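Local coordinates for protein beta-D-glucoside glucohydrolase (Trichoderma reesei, PDB 4I8D) that probably hydrolyses terminal, non-reducing beta-D-glucosyl residues to release beta-D-glucose, as a secreted family 3 glycoside hydrolase of cellulose breakdown, at residues A158-L163 and S200-Y205; Y585-V590 and T619-N624. All blocks are in the same frame, centred on the assembly; numbering follows the deposited sequence.

Contact 1. Residues A158-L163 and S200-Y205. With BGC (beta-D-glucopyranose), chain G.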
loop_
_atom_site.group_PDB
_atom_site.type_symbol
_atom_site.label_atom_id
_atom_site.label_comp_id
_atom_site.label_asym_id
_atom_site.label_seq_id
_atom_site.Cartn_x
_atom_site.Cartn_y
_atom_site.Cartn_z
ATOM N N ALA A 158 9.454 6.232 -3.080
ATOM C CA ALA A 158 8.048 6.377 -3.472
ATOM C C ALA A 158 7.865 5.821 -4.892
ATOM O O ALA A 158 8.676 6.100 -5.780
ATOM C CB ALA A 158 7.606 7.827 -3.384
ATOM N N LYS A 159 6.791 5.052 -5.086
ATOM C CA LYS A 159 6.654 4.101 -6.197
ATOM C C LYS A 159 5.159 3.802 -6.422
ATOM O O LYS A 159 4.433 3.662 -5.439
ATOM C CB LYS A 159 7.357 2.816 -5.752
ATOM C CG LYS A 159 7.685 1.795 -6.812
ATOM C CD LYS A 159 8.547 0.686 -6.218
ATOM C CE LYS A 159 7.730 -0.458 -5.629
ATOM N NZ LYS A 159 8.485 -1.744 -5.688
ATOM N N HIS A 160 4.656 3.713 -7.660
ATOM C CA HIS A 160 5.333 4.024 -8.913
ATOM C C HIS A 160 4.701 5.304 -9.442
ATOM O O HIS A 160 3.482 5.458 -9.432
ATOM C CB HIS A 160 5.118 2.917 -9.950
ATOM C CG HIS A 160 5.420 1.540 -9.451
ATOM N ND1 HIS A 160 6.557 0.851 -9.813
ATOM C CD2 HIS A 160 4.732 0.720 -8.621
ATOM C CE1 HIS A 160 6.565 -0.327 -9.215
ATOM N NE2 HIS A 160 5.467 -0.434 -8.488
ATOM N N TYR A 161 5.540 6.221 -9.894
ATOM C CA TYR A 161 5.085 7.508 -10.375
ATOM C C TYR A 161 5.115 7.458 -11.899
ATOM O O TYR A 161 6.182 7.311 -12.489
ATOM C CB TYR A 161 5.999 8.609 -9.826
ATOM C CG TYR A 161 5.534 10.033 -10.050
ATOM C CD1 TYR A 161 4.722 10.684 -9.116
ATOM C CD2 TYR A 161 5.940 10.748 -11.177
ATOM C CE1 TYR A 161 4.312 11.995 -9.312
ATOM C CE2 TYR A 161 5.530 12.059 -11.380
ATOM C CZ TYR A 161 4.715 12.674 -10.452
ATOM O OH TYR A 161 4.303 13.973 -10.677
ATOM N N ILE A 162 3.955 7.544 -12.551
ATOM C CA ILE A 162 2.638 7.627 -11.912
ATOM C C ILE A 162 1.600 6.964 -12.842
ATOM O O ILE A 162 1.895 6.710 -14.013
ATOM C CB ILE A 162 2.255 9.097 -11.570
ATOM C CG1 ILE A 162 1.043 9.133 -10.622
ATOM C CG2 ILE A 162 2.054 9.917 -12.841
ATOM C CD1 ILE A 162 0.705 10.498 -10.068
ATOM N N LEU A 163 0.410 6.669 -12.306
ATOM C CA LEU A 163 -0.737 6.153 -13.077
ATOM C C LEU A 163 -0.523 4.753 -13.669
ATOM O O LEU A 163 -1.022 4.436 -14.746
ATOM C CB LEU A 163 -1.172 7.162 -14.149
ATOM C CG LEU A 163 -1.410 8.609 -13.691
ATOM C CD1 LEU A 163 -1.361 9.569 -14.868
ATOM C CD2 LEU A 163 -2.712 8.764 -12.918
ATOM N N SER A 200 13.755 9.160 -2.489
ATOM C CA SER A 200 13.752 8.790 -3.895
ATOM C C SER A 200 12.332 8.593 -4.410
ATOM O O SER A 200 11.409 8.348 -3.629
ATOM C CB SER A 200 14.548 7.490 -4.067
ATOM O OG SER A 200 14.715 7.143 -5.432
ATOM N N VAL A 201 12.172 8.703 -5.727
ATOM C CA VAL A 201 10.908 8.397 -6.402
ATOM C C VAL A 201 11.184 7.578 -7.665
ATOM O O VAL A 201 12.068 7.921 -8.460
ATOM C CB VAL A 201 10.104 9.673 -6.751
ATOM C CG1 VAL A 201 8.936 9.350 -7.679
ATOM C CG2 VAL A 201 9.591 10.360 -5.488
ATOM N N MET A 202 10.436 6.489 -7.833
ATOM C CA MET A 202 10.554 5.643 -9.018
ATOM C C MET A 202 9.534 6.053 -10.057
ATOM O O MET A 202 8.341 6.124 -9.758
ATOM C CB MET A 202 10.321 4.186 -8.652
ATOM C CG MET A 202 10.859 3.201 -9.667
ATOM S SD MET A 202 10.180 1.578 -9.314
ATOM C CE MET A 202 11.608 0.517 -9.473
ATOM N N CYS A 203 9.994 6.333 -11.272
ATOM C CA CYS A 203 9.066 6.600 -12.370
ATOM C C CYS A 203 8.634 5.289 -13.009
ATOM O O CYS A 203 9.425 4.344 -13.110
ATOM C CB CYS A 203 9.637 7.576 -13.406
ATOM S SG CYS A 203 11.264 7.153 -14.065
ATOM N N SER A 204 7.380 5.255 -13.446
ATOM C CA SER A 204 6.690 4.018 -13.831
ATOM C C SER A 204 6.913 3.564 -15.275
ATOM O O SER A 204 7.358 4.338 -16.126
ATOM C CB SER A 204 5.195 4.184 -13.582
ATOM O OG SER A 204 4.713 5.281 -14.334
ATOM N N TYR A 205 6.571 2.302 -15.536
ATOM C CA TYR A 205 6.728 1.686 -16.854
ATOM C C TYR A 205 5.834 2.282 -17.946
ATOM O O TYR A 205 6.183 2.225 -19.125
ATOM C CB TYR A 205 6.454 0.184 -16.766
ATOM C CG TYR A 205 7.613 -0.685 -16.306
ATOM C CD1 TYR A 205 8.827 -0.691 -16.991
ATOM C CD2 TYR A 205 7.468 -1.546 -15.218
ATOM C CE1 TYR A 205 9.874 -1.503 -16.584
ATOM C CE2 TYR A 205 8.507 -2.367 -14.807
ATOM C CZ TYR A 205 9.708 -2.339 -15.491
ATOM O OH TYR A 205 10.741 -3.154 -15.080
HETATM C C2 BGC G . 9.155 -3.796 -10.707
HETATM C C3 BGC G . 9.603 -2.864 -9.560
HETATM C C4 BGC G . 10.853 -3.407 -8.852
HETATM C C5 BGC G . 11.943 -3.731 -9.877
HETATM C C6 BGC G . 13.224 -4.255 -9.243
HETATM C C1 BGC G . 10.346 -4.250 -11.582
HETATM O O1 BGC G . 9.967 -5.287 -12.500
HETATM O O2 BGC G . 8.142 -3.164 -11.518
HETATM O O3 BGC G . 8.552 -2.681 -8.598
HETATM O O4 BGC G . 11.318 -2.476 -7.866
HETATM O O5 BGC G . 11.438 -4.722 -10.778
HETATM O O6 BGC G . 13.067 -5.637 -8.903
#

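Contact 2. Residues Y585-V590 and T619-N624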
loop_
_atom_site.group_PDB
_atom_site.type_symbol
_atom_site.label_atom_id
_atom_site.label_comp_id
_atom_site.label_asym_id
_atom_site.label_seq_id
_atom_site.Cartn_x
_atom_site.Cartn_y
_atom_site.Cartn_z
ATOM N N TYR A 585 -21.205 6.760 19.543
ATOM C CA TYR A 585 -20.639 8.058 19.184
ATOM C C TYR A 585 -21.462 9.159 19.836
ATOM O O TYR A 585 -22.688 9.085 19.851
ATOM C CB TYR A 585 -20.659 8.230 17.657
ATOM C CG TYR A 585 -19.700 7.317 16.903
ATOM C CD1 TYR A 585 -19.722 5.932 17.086
ATOM C CD2 TYR A 585 -18.775 7.844 16.001
ATOM C CE1 TYR A 585 -18.841 5.101 16.402
ATOM C CE2 TYR A 585 -17.893 7.021 15.307
ATOM C CZ TYR A 585 -17.926 5.653 15.513
ATOM O OH TYR A 585 -17.049 4.843 14.833
ATOM N N SER A 586 -20.799 10.172 20.389
ATOM C CA SER A 586 -21.511 11.320 20.971
ATOM C C SER A 586 -20.650 12.582 21.043
ATOM O O SER A 586 -19.437 12.527 20.807
ATOM C CB SER A 586 -22.067 10.969 22.354
ATOM O OG SER A 586 -21.031 10.574 23.225
ATOM N N ARG A 587 -21.298 13.709 21.357
ATOM C CA ARG A 587 -20.626 14.998 21.510
ATOM C C ARG A 587 -19.692 15.318 20.335
ATOM O O ARG A 587 -18.490 15.528 20.514
ATOM C CB ARG A 587 -19.886 15.061 22.856
ATOM C CG ARG A 587 -20.792 15.308 24.053
ATOM C CD ARG A 587 -20.204 14.769 25.351
ATOM N NE ARG A 587 -20.877 13.549 25.808
ATOM C CZ ARG A 587 -20.278 12.388 26.075
ATOM N NH1 ARG A 587 -18.963 12.250 25.950
ATOM N NH2 ARG A 587 -21.004 11.355 26.483
ATOM N N LEU A 588 -20.245 15.344 19.127
ATOM C CA LEU A 588 -19.472 15.755 17.962
ATOM C C LEU A 588 -19.258 17.273 17.989
ATOM O O LEU A 588 -20.222 18.031 18.109
ATOM C CB LEU A 588 -20.171 15.338 16.672
ATOM C CG LEU A 588 -19.658 15.926 15.354
ATOM C CD1 LEU A 588 -18.266 15.417 15.016
ATOM C CD2 LEU A 588 -20.632 15.591 14.232
ATOM N N SER A 589 -17.999 17.706 17.891
ATOM C CA SER A 589 -17.674 19.134 17.864
ATOM C C SER A 589 -16.774 19.490 16.681
ATOM O O SER A 589 -15.998 18.652 16.206
ATOM C CB SER A 589 -17.041 19.585 19.189
ATOM O OG SER A 589 -15.632 19.428 19.181
ATOM N N VAL A 590 -16.896 20.738 16.218
ATOM C CA VAL A 590 -16.194 21.243 15.034
ATOM C C VAL A 590 -15.638 22.648 15.292
ATOM O O VAL A 590 -16.376 23.560 15.688
ATOM C CB VAL A 590 -17.135 21.328 13.806
ATOM C CG1 VAL A 590 -16.401 21.897 12.597
ATOM C CG2 VAL A 590 -17.748 19.971 13.475
ATOM N N THR A 619 -13.980 16.610 16.567
ATOM C CA THR A 619 -13.938 15.809 17.782
ATOM C C THR A 619 -15.228 15.009 17.943
ATOM O O THR A 619 -16.311 15.525 17.677
ATOM C CB THR A 619 -13.769 16.740 19.013
ATOM O OG1 THR A 619 -12.405 17.168 19.100
ATOM C CG2 THR A 619 -14.189 16.064 20.327
ATOM N N VAL A 620 -15.103 13.768 18.404
ATOM C CA VAL A 620 -16.248 12.944 18.783
ATOM C C VAL A 620 -15.822 11.999 19.909
ATOM O O VAL A 620 -14.652 11.612 19.990
ATOM C CB VAL A 620 -16.840 12.166 17.566
ATOM C CG1 VAL A 620 -15.784 11.311 16.872
ATOM C CG2 VAL A 620 -18.039 11.311 17.969
ATOM N N ASP A 621 -16.766 11.651 20.780
ATOM C CA ASP A 621 -16.529 10.699 21.862
ATOM C C ASP A 621 -17.043 9.309 21.512
ATOM O O ASP A 621 -18.218 9.139 21.152
ATOM C CB ASP A 621 -17.177 11.186 23.160
ATOM C CG ASP A 621 -16.302 12.181 23.923
ATOM O OD1 ASP A 621 -15.242 12.604 23.394
ATOM O OD2 ASP A 621 -16.677 12.539 25.063
ATOM N N ILE A 622 -16.157 8.323 21.615
ATOM C CA ILE A 622 -16.499 6.934 21.330
ATOM C C ILE A 622 -16.549 6.137 22.631
ATOM O O ILE A 622 -15.590 6.130 23.395
ATOM C CB ILE A 622 -15.526 6.307 20.297
ATOM C CG1 ILE A 622 -15.930 6.684 18.870
ATOM C CG2 ILE A 622 -15.546 4.788 20.357
ATOM C CD1 ILE A 622 -15.682 8.124 18.481
ATOM N N ALA A 623 -17.679 5.480 22.880
ATOM C CA ALA A 623 -17.874 4.716 24.112
ATOM C C ALA A 623 -18.150 3.258 23.801
ATOM O O ALA A 623 -19.026 2.947 22.992
ATOM C CB ALA A 623 -19.013 5.306 24.930
ATOM N N ASN A 624 -17.401 2.366 24.447
ATOM C CA ASN A 624 -17.572 0.920 24.273
ATOM C C ASN A 624 -18.847 0.434 24.970
ATOM O O ASN A 624 -18.838 0.106 26.161
ATOM C CB ASN A 624 -16.326 0.177 24.776
ATOM C CG ASN A 624 -16.408 -1.335 24.597
ATOM O OD1 ASN A 624 -17.482 -1.939 24.667
ATOM N ND2 ASN A 624 -15.250 -1.959 24.397
#

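Contact 1. Residues A158-L163 and S200-Y205
The imidazole of H160 meets the sulfur of M202 obliquely, with SD lying 4.6 Å from the ring centroid, while the aliphatic part of K159 covers one ring face, its CG 3.3 Å above the plane of the H160 ring and over its centre. At the ring edge CE1 of H160 stands 3.1 Å from O3 of the bound glucose, while ND1 makes a weak hydrogen bond to D237. Y205 likewise offers a ring edge, its CE2 3.4 Å from O2 of the glucose. A cis peptide joins K159 to H160, so consecutive residues both reach the ligand. K159 has CG anti to the backbone N (chi1 -165°) and runs alongside M202, then bends at chi3 to place NZ in a hydrogen bond of 3.1 Å to O3; L111 O takes a second bond from this ammonium group. M202 sets SD against K159 CG and CD, and its CE ends 3.4 Å from glucose O4. The parallel backbones are joined by M202 N to A158 O (2.7 Å) and Y161 N to M202 O (2.8 Å), with a beta bulge between. Strand 200-203 is flanked by 157-161 and 233-236, and helix 217-227 packs on V201 and Y161 in this TIM-barrel-like domain.

Contact 2. Residues Y585-V590 and T619-N624
The side chains of Y585 and I622 run alongside one another in the same direction, the isoleucine laid over one face of the phenol ring. Its CG1 sits 3.9 Å from the ring centroid and only 6° off the normal, a CH-pi contact centred on the ring. Y585 CG is anti to its carbonyl carbon (chi1 -69°), which also brings CD2 within 4.1 Å of V620 CG2. The hydroxyl extends across to the facing sheet, where it hydrogen-bonds E632. Replacing Y585 with an alanine removes ring and hydroxyl, which would probably open a gap over I622 CG1 and leave E632 without this partner. On the other face of the sheet R587 and D621 cross, guanidinium and carboxylate planes 77° apart; their NH1–OD2 salt bridge is doubtful in detail, since the arginine has two conformers. D621 OD1 is held separately by T667. S589 OG rests 3.3 Å from T619 CB. Two antiparallel hydrogen-bonded pairs, S586 with D621 and S589 with T619, carry the backbone, and a beta bulge between them sets R587 and L588 opposite V620. One side polar, the other packed on strands 630-639 and 692-699, is the arrangement of a fibronectin type III-like beta sandwich.

How the contacts relate
Contact 1 and contact 2 illustrate how one chain uses strand pairing for two different ends. Their centres lie 39 Å apart on opposite sides of the chain's centre, and the nearest atoms are about 30 Å apart, so they do not touch; contact 1 closes in the sequence before contact 2 opens. The first is wholly buried and contributes four residues to the glucose pocket, where D62, R126, D237, S385 and E442 add further hydrogen bonds to the sugar. Contact 2 contributes no residue to that pocket; its strands are two of those forming one sheet of the fibronectin type III-like sandwich. A bulge interrupts each pairing, but one pair turns side chains to a ligand, the other into a sandwich core.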